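Local coordinates for protein Old Yellow Enzyme (Pichia, PDB 6AGZ) that probably reduces the carbon-carbon double bond of enone compounds asymmetrically, using a bound flavin mononucleotide in a TIM-barrel fold, at residues R369-T381 and E389-P401. Sequence-based numbering, arbitrary orientation.
Sequences RFYKIFSNDGYLT and EQPSDSAIALKTP. With FMN (flavin mononucleotide), chain C.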
loop_
_atom_site.group_PDB
_atom_site.type_symbol
_atom_site.label_atom_id
_atom_site.label_comp_id
_atom_site.label_asym_id
_atom_site.label_seq_id
_atom_site.Cartn_x
_atom_site.Cartn_y
_atom_site.Cartn_z
ATOM N N ARG A 369 24.465 -27.973 -2.341
ATOM C CA ARG A 369 24.858 -28.078 -3.742
ATOM C C ARG A 369 24.083 -27.112 -4.631
ATOM O O ARG A 369 24.074 -27.273 -5.856
ATOM C CB ARG A 369 24.697 -29.516 -4.237
ATOM C CG ARG A 369 25.883 -30.410 -3.898
ATOM C CD ARG A 369 25.475 -31.633 -3.093
ATOM N NE ARG A 369 25.526 -32.859 -3.884
ATOM C CZ ARG A 369 24.507 -33.700 -4.031
ATOM N NH1 ARG A 369 23.348 -33.453 -3.438
ATOM N NH2 ARG A 369 24.649 -34.791 -4.770
ATOM N N PHE A 370 23.433 -26.107 -4.038
ATOM C CA PHE A 370 22.780 -25.071 -4.832
ATOM C C PHE A 370 23.784 -24.352 -5.725
ATOM O O PHE A 370 23.535 -24.142 -6.918
ATOM C CB PHE A 370 22.080 -24.063 -3.918
ATOM C CG PHE A 370 20.777 -24.548 -3.345
ATOM C CD1 PHE A 370 20.205 -25.733 -3.773
ATOM C CD2 PHE A 370 20.115 -23.799 -2.383
ATOM C CE1 PHE A 370 19.003 -26.171 -3.243
ATOM C CE2 PHE A 370 18.913 -24.228 -1.853
ATOM C CZ PHE A 370 18.356 -25.415 -2.282
ATOM N N TYR A 371 24.931 -23.971 -5.160
ATOM C CA TYR A 371 25.903 -23.127 -5.842
ATOM C C TYR A 371 27.226 -23.850 -6.080
ATOM O O TYR A 371 28.282 -23.216 -6.139
ATOM C CB TYR A 371 26.141 -21.840 -5.053
ATOM C CG TYR A 371 24.883 -21.062 -4.739
ATOM C CD1 TYR A 371 24.183 -20.400 -5.741
ATOM C CD2 TYR A 371 24.399 -20.981 -3.440
ATOM C CE1 TYR A 371 23.035 -19.684 -5.457
ATOM C CE2 TYR A 371 23.252 -20.267 -3.146
ATOM C CZ TYR A 371 22.575 -19.621 -4.159
ATOM O OH TYR A 371 21.432 -18.909 -3.871
ATOM N N LYS A 372 27.190 -25.174 -6.222
ATOM C CA LYS A 372 28.403 -25.930 -6.517
ATOM C C LYS A 372 28.852 -25.597 -7.934
ATOM O O LYS A 372 28.251 -26.060 -8.910
ATOM C CB LYS A 372 28.158 -27.427 -6.346
ATOM C CG LYS A 372 29.414 -28.228 -6.025
ATOM C CD LYS A 372 29.086 -29.687 -5.743
ATOM C CE LYS A 372 30.103 -30.316 -4.798
ATOM N NZ LYS A 372 31.426 -30.530 -5.447
ATOM N N ILE A 373 29.910 -24.791 -8.045
ATOM C CA ILE A 373 30.259 -24.166 -9.315
ATOM C C ILE A 373 30.657 -25.214 -10.343
ATOM O O ILE A 373 31.553 -26.035 -10.108
ATOM C CB ILE A 373 31.381 -23.139 -9.104
ATOM C CG1 ILE A 373 30.847 -21.920 -8.349
ATOM C CG2 ILE A 373 31.993 -22.733 -10.435
ATOM C CD1 ILE A 373 31.923 -20.954 -7.913
ATOM N N PHE A 374 29.979 -25.191 -11.495
ATOM C CA PHE A 374 30.391 -25.927 -12.692
ATOM C C PHE A 374 30.437 -27.435 -12.458
ATOM O O PHE A 374 31.267 -28.137 -13.038
ATOM C CB PHE A 374 31.745 -25.419 -13.199
ATOM C CG PHE A 374 31.975 -25.650 -14.665
ATOM C CD1 PHE A 374 31.078 -25.168 -15.605
ATOM C CD2 PHE A 374 33.100 -26.330 -15.105
ATOM C CE1 PHE A 374 31.290 -25.372 -16.955
ATOM C CE2 PHE A 374 33.318 -26.537 -16.454
ATOM C CZ PHE A 374 32.412 -26.057 -17.381
ATOM N N SER A 375 29.542 -27.947 -11.617
ATOM C CA SER A 375 29.521 -29.361 -11.270
ATOM C C SER A 375 28.124 -29.930 -11.464
ATOM O O SER A 375 27.128 -29.295 -11.102
ATOM C CB SER A 375 29.973 -29.582 -9.821
ATOM O OG SER A 375 29.821 -30.938 -9.440
ATOM N N ASN A 376 28.056 -31.134 -12.036
ATOM C CA ASN A 376 26.793 -31.850 -12.154
ATOM C C ASN A 376 26.339 -32.465 -10.839
ATOM O O ASN A 376 25.177 -32.871 -10.734
ATOM C CB ASN A 376 26.898 -32.951 -13.212
ATOM C CG ASN A 376 27.062 -32.403 -14.613
ATOM O OD1 ASN A 376 26.742 -31.245 -14.877
ATOM N ND2 ASN A 376 27.556 -33.236 -15.520
ATOM N N ASP A 377 27.224 -32.554 -9.847
ATOM C CA ASP A 377 26.857 -33.121 -8.557
ATOM C C ASP A 377 25.802 -32.256 -7.881
ATOM O O ASP A 377 25.990 -31.049 -7.704
ATOM C CB ASP A 377 28.094 -33.251 -7.669
ATOM C CG ASP A 377 27.805 -33.976 -6.371
ATOM O OD1 ASP A 377 26.817 -34.738 -6.321
ATOM O OD2 ASP A 377 28.566 -33.785 -5.400
ATOM N N GLY A 378 24.688 -32.879 -7.502
ATOM C CA GLY A 378 23.559 -32.136 -6.982
ATOM C C GLY A 378 22.857 -31.269 -7.998
ATOM O O GLY A 378 22.009 -30.455 -7.621
ATOM N N TYR A 379 23.191 -31.416 -9.279
ATOM C CA TYR A 379 22.587 -30.658 -10.365
ATOM C C TYR A 379 21.869 -31.558 -11.358
ATOM O O TYR A 379 20.705 -31.305 -11.691
ATOM C CB TYR A 379 23.667 -29.826 -11.078
ATOM C CG TYR A 379 23.138 -28.841 -12.096
ATOM C CD1 TYR A 379 22.597 -27.625 -11.697
ATOM C CD2 TYR A 379 23.198 -29.117 -13.454
ATOM C CE1 TYR A 379 22.119 -26.718 -12.623
ATOM C CE2 TYR A 379 22.723 -28.215 -14.388
ATOM C CZ TYR A 379 22.184 -27.018 -13.967
ATOM O OH TYR A 379 21.709 -26.119 -14.891
ATOM N N LEU A 380 22.535 -32.608 -11.839
ATOM C CA LEU A 380 21.928 -33.593 -12.727
ATOM C C LEU A 380 21.848 -34.974 -12.091
ATOM O O LEU A 380 21.446 -35.931 -12.762
ATOM C CB LEU A 380 22.704 -33.675 -14.045
ATOM C CG LEU A 380 22.625 -32.470 -14.981
ATOM C CD1 LEU A 380 23.488 -32.697 -16.211
ATOM C CD2 LEU A 380 21.183 -32.196 -15.377
ATOM N N THR A 381 22.222 -35.104 -10.818
ATOM C CA THR A 381 22.232 -36.398 -10.148
ATOM C C THR A 381 20.861 -36.820 -9.638
ATOM O O THR A 381 20.714 -37.960 -9.186
ATOM C CB THR A 381 23.219 -36.377 -8.975
ATOM O OG1 THR A 381 23.061 -35.157 -8.238
ATOM C CG2 THR A 381 24.649 -36.477 -9.479
ATOM N N GLU A 389 18.917 -41.288 -6.082
ATOM C CA GLU A 389 19.841 -40.187 -6.303
ATOM C C GLU A 389 21.220 -40.728 -6.652
ATOM O O GLU A 389 21.782 -41.547 -5.917
ATOM C CB GLU A 389 19.926 -39.302 -5.062
ATOM C CG GLU A 389 20.878 -38.128 -5.212
ATOM C CD GLU A 389 21.268 -37.514 -3.882
ATOM O OE1 GLU A 389 21.860 -36.414 -3.885
ATOM O OE2 GLU A 389 20.989 -38.133 -2.833
ATOM N N GLN A 390 21.763 -40.277 -7.777
ATOM C CA GLN A 390 23.102 -40.684 -8.163
ATOM C C GLN A 390 24.123 -40.100 -7.188
ATOM O O GLN A 390 23.983 -38.951 -6.755
ATOM C CB GLN A 390 23.411 -40.230 -9.588
ATOM C CG GLN A 390 22.522 -40.861 -10.650
ATOM C CD GLN A 390 23.245 -41.922 -11.461
ATOM O OE1 GLN A 390 23.295 -41.855 -12.689
ATOM N NE2 GLN A 390 23.808 -42.910 -10.774
ATOM N N PRO A 391 25.153 -40.856 -6.826
ATOM C CA PRO A 391 26.101 -40.408 -5.803
ATOM C C PRO A 391 27.081 -39.382 -6.364
ATOM O O PRO A 391 27.089 -39.071 -7.554
ATOM C CB PRO A 391 26.810 -41.702 -5.401
ATOM C CG PRO A 391 26.775 -42.529 -6.641
ATOM C CD PRO A 391 25.466 -42.211 -7.316
ATOM N N SER A 392 27.928 -38.862 -5.471
ATOM C CA SER A 392 28.871 -37.813 -5.842
ATOM C C SER A 392 29.993 -38.318 -6.738
ATOM O O SER A 392 30.656 -37.507 -7.393
ATOM C CB SER A 392 29.464 -37.173 -4.585
ATOM O OG SER A 392 28.468 -36.507 -3.829
ATOM N N ASP A 393 30.225 -39.629 -6.781
ATOM C CA ASP A 393 31.281 -40.209 -7.602
ATOM C C ASP A 393 30.741 -40.900 -8.848
ATOM O O ASP A 393 31.482 -41.633 -9.510
ATOM C CB ASP A 393 32.119 -41.188 -6.774
ATOM C CG ASP A 393 31.304 -42.354 -6.237
ATOM O OD1 ASP A 393 30.060 -42.321 -6.339
ATOM O OD2 ASP A 393 31.914 -43.305 -5.705
ATOM N N SER A 394 29.472 -40.678 -9.185
ATOM C CA SER A 394 28.871 -41.317 -10.345
ATOM C C SER A 394 29.441 -40.722 -11.632
ATOM O O SER A 394 30.258 -39.796 -11.620
ATOM C CB SER A 394 27.352 -41.172 -10.302
ATOM O OG SER A 394 26.972 -39.809 -10.239
ATOM N N ALA A 395 28.991 -41.266 -12.765
ATOM C CA ALA A 395 29.504 -40.820 -14.057
ATOM C C ALA A 395 29.097 -39.382 -14.347
ATOM O O ALA A 395 29.938 -38.549 -14.705
ATOM C CB ALA A 395 29.019 -41.755 -15.164
ATOM N N ILE A 396 27.808 -39.068 -14.202
ATOM C CA ILE A 396 27.346 -37.715 -14.499
ATOM C C ILE A 396 27.913 -36.720 -13.493
ATOM O O ILE A 396 28.304 -35.607 -13.861
ATOM C CB ILE A 396 25.806 -37.660 -14.538
ATOM C CG1 ILE A 396 25.202 -38.931 -13.941
ATOM C CG2 ILE A 396 25.314 -37.429 -15.959
ATOM C CD1 ILE A 396 24.817 -38.782 -12.497
ATOM N N ALA A 397 27.979 -37.108 -12.215
ATOM C CA ALA A 397 28.448 -36.188 -11.180
ATOM C C ALA A 397 29.869 -35.706 -11.445
ATOM O O ALA A 397 30.219 -34.580 -11.074
ATOM C CB ALA A 397 28.365 -36.854 -9.806
ATOM N N LEU A 398 30.695 -36.532 -12.083
ATOM C CA LEU A 398 32.081 -36.184 -12.360
ATOM C C LEU A 398 32.318 -35.773 -13.807
ATOM O O LEU A 398 33.444 -35.400 -14.152
ATOM C CB LEU A 398 32.998 -37.355 -11.995
ATOM C CG LEU A 398 33.009 -37.727 -10.511
ATOM C CD1 LEU A 398 33.808 -38.998 -10.273
ATOM C CD2 LEU A 398 33.561 -36.579 -9.678
ATOM N N LYS A 399 31.297 -35.831 -14.658
ATOM C CA LYS A 399 31.451 -35.367 -16.029
ATOM C C LYS A 399 31.551 -33.846 -16.055
ATOM O O LYS A 399 30.804 -33.145 -15.368
ATOM C CB LYS A 399 30.277 -35.830 -16.891
ATOM C CG LYS A 399 30.613 -35.962 -18.372
ATOM C CD LYS A 399 29.384 -35.788 -19.253
ATOM C CE LYS A 399 28.268 -36.744 -18.871
ATOM N NZ LYS A 399 28.479 -38.105 -19.433
ATOM N N THR A 400 32.484 -33.339 -16.849
ATOM C CA THR A 400 32.712 -31.900 -16.914
ATOM C C THR A 400 31.723 -31.264 -17.885
ATOM O O THR A 400 31.644 -31.695 -19.041
ATOM C CB THR A 400 34.140 -31.605 -17.352
ATOM O OG1 THR A 400 35.036 -32.515 -16.701
ATOM C CG2 THR A 400 34.524 -30.181 -16.976
ATOM N N PRO A 401 30.949 -30.265 -17.460
ATOM C CA PRO A 401 30.023 -29.603 -18.387
ATOM C C PRO A 401 30.760 -28.967 -19.556
ATOM O O PRO A 401 31.888 -28.485 -19.424
ATOM C CB PRO A 401 29.340 -28.545 -17.514
ATOM C CG PRO A 401 29.464 -29.072 -16.120
ATOM C CD PRO A 401 30.790 -29.778 -16.079
HETATM N N1 FMN C . 15.271 -15.498 -7.371
HETATM C C2 FMN C . 15.486 -14.626 -8.422
HETATM O O2 FMN C . 14.667 -13.738 -8.662
HETATM N N3 FMN C . 16.617 -14.743 -9.204
HETATM C C4 FMN C . 17.536 -15.735 -8.937
HETATM O O4 FMN C . 18.546 -15.847 -9.629
HETATM C C4A FMN C . 17.321 -16.613 -7.882
HETATM N N5 FMN C . 18.241 -17.601 -7.618
HETATM C C5A FMN C . 18.034 -18.477 -6.576
HETATM C C6 FMN C . 18.968 -19.472 -6.317
HETATM C C7 FMN C . 18.768 -20.359 -5.267
HETATM C C7M FMN C . 19.775 -21.434 -4.991
HETATM C C8 FMN C . 17.634 -20.251 -4.474
HETATM C C8M FMN C . 17.416 -21.208 -3.339
HETATM C C9 FMN C . 16.702 -19.254 -4.731
HETATM C C9A FMN C . 16.897 -18.365 -5.784
HETATM N N10 FMN C . 15.972 -17.369 -6.045
HETATM C C10 FMN C . 16.185 -16.493 -7.094
HETATM C "C1'" FMN C . 14.734 -17.249 -5.202
HETATM C "C2'" FMN C . 13.690 -18.213 -5.772
HETATM O "O2'" FMN C . 13.376 -17.829 -7.092
HETATM C "C3'" FMN C . 12.415 -18.288 -4.934
HETATM O "O3'" FMN C . 11.766 -17.036 -4.928
HETATM C "C4'" FMN C . 12.721 -18.727 -3.505
HETATM O "O4'" FMN C . 13.577 -19.847 -3.528
HETATM C "C5'" FMN C . 11.455 -19.098 -2.743
HETATM O "O5'" FMN C . 10.744 -20.082 -3.461
HETATM P P FMN C . 10.678 -21.593 -2.910
HETATM O O1P FMN C . 10.207 -21.575 -1.475
HETATM O O2P FMN C . 9.714 -22.401 -3.744
HETATM O O3P FMN C . 12.054 -22.208 -2.994
HETATM O O HOH W 1 21.811 -35.204 -6.042
HETATM O O HOH W 2 30.420 -32.303 -12.958
#
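Asn-376 and Thr-381 pack against the short helix 395-398, in the C-terminal region after helix 352-358 of this TIM barrel. Upstream in 369-381, Phe-370 and Tyr-371 touch the dimethylbenzene end of the flavin. In the tight part Asn-376, Thr-381, Ala-397 and Pro-401 are buried. Asn-376 ND2 donates to Ile-396 O at 3.0 Å, with the carbonyl oxygen close to the amide plane. Lys-399 N reaches that oxygen from the opposite face. Asn-376 OD1 turns instead to Ser-48 on helix 47-57. A water accepts from Asn-376 N and donates to Ala-397 O and Lys-399 O. OG1 of Thr-381 lies between its backbone N and carbonyl carbon (chi1 44°), where it accepts from Gly-378 N. This leaves CG2 against Ala-397 CB, 3.7 Å away. Thr-381 O takes a hydrogen bond from Gln-390 N. At the other end, Pro-401 CD sits over the centre of the Phe-374 ring in a CH-pi contact.

The looser side is polar and faces solvent through Glu-389 and Ser-392. Arg-369, Asp-377 and Glu-389 form a salt-bridge network. Arg-369 NH2 grips Asp-377 OD1 at 2.7 Å. Both terminal nitrogens bond weakly to Glu-389 OE1, and NH1 makes a further salt bridge to Asp-366. With an alanine at Asp-377 both carboxylate oxygens go, and the guanidinium would probably be less firmly fixed, with Ser-392 left lacking its mate. Ser-392 OG donates to Asp-377 OD2 at 3.1 Å, on the syn side.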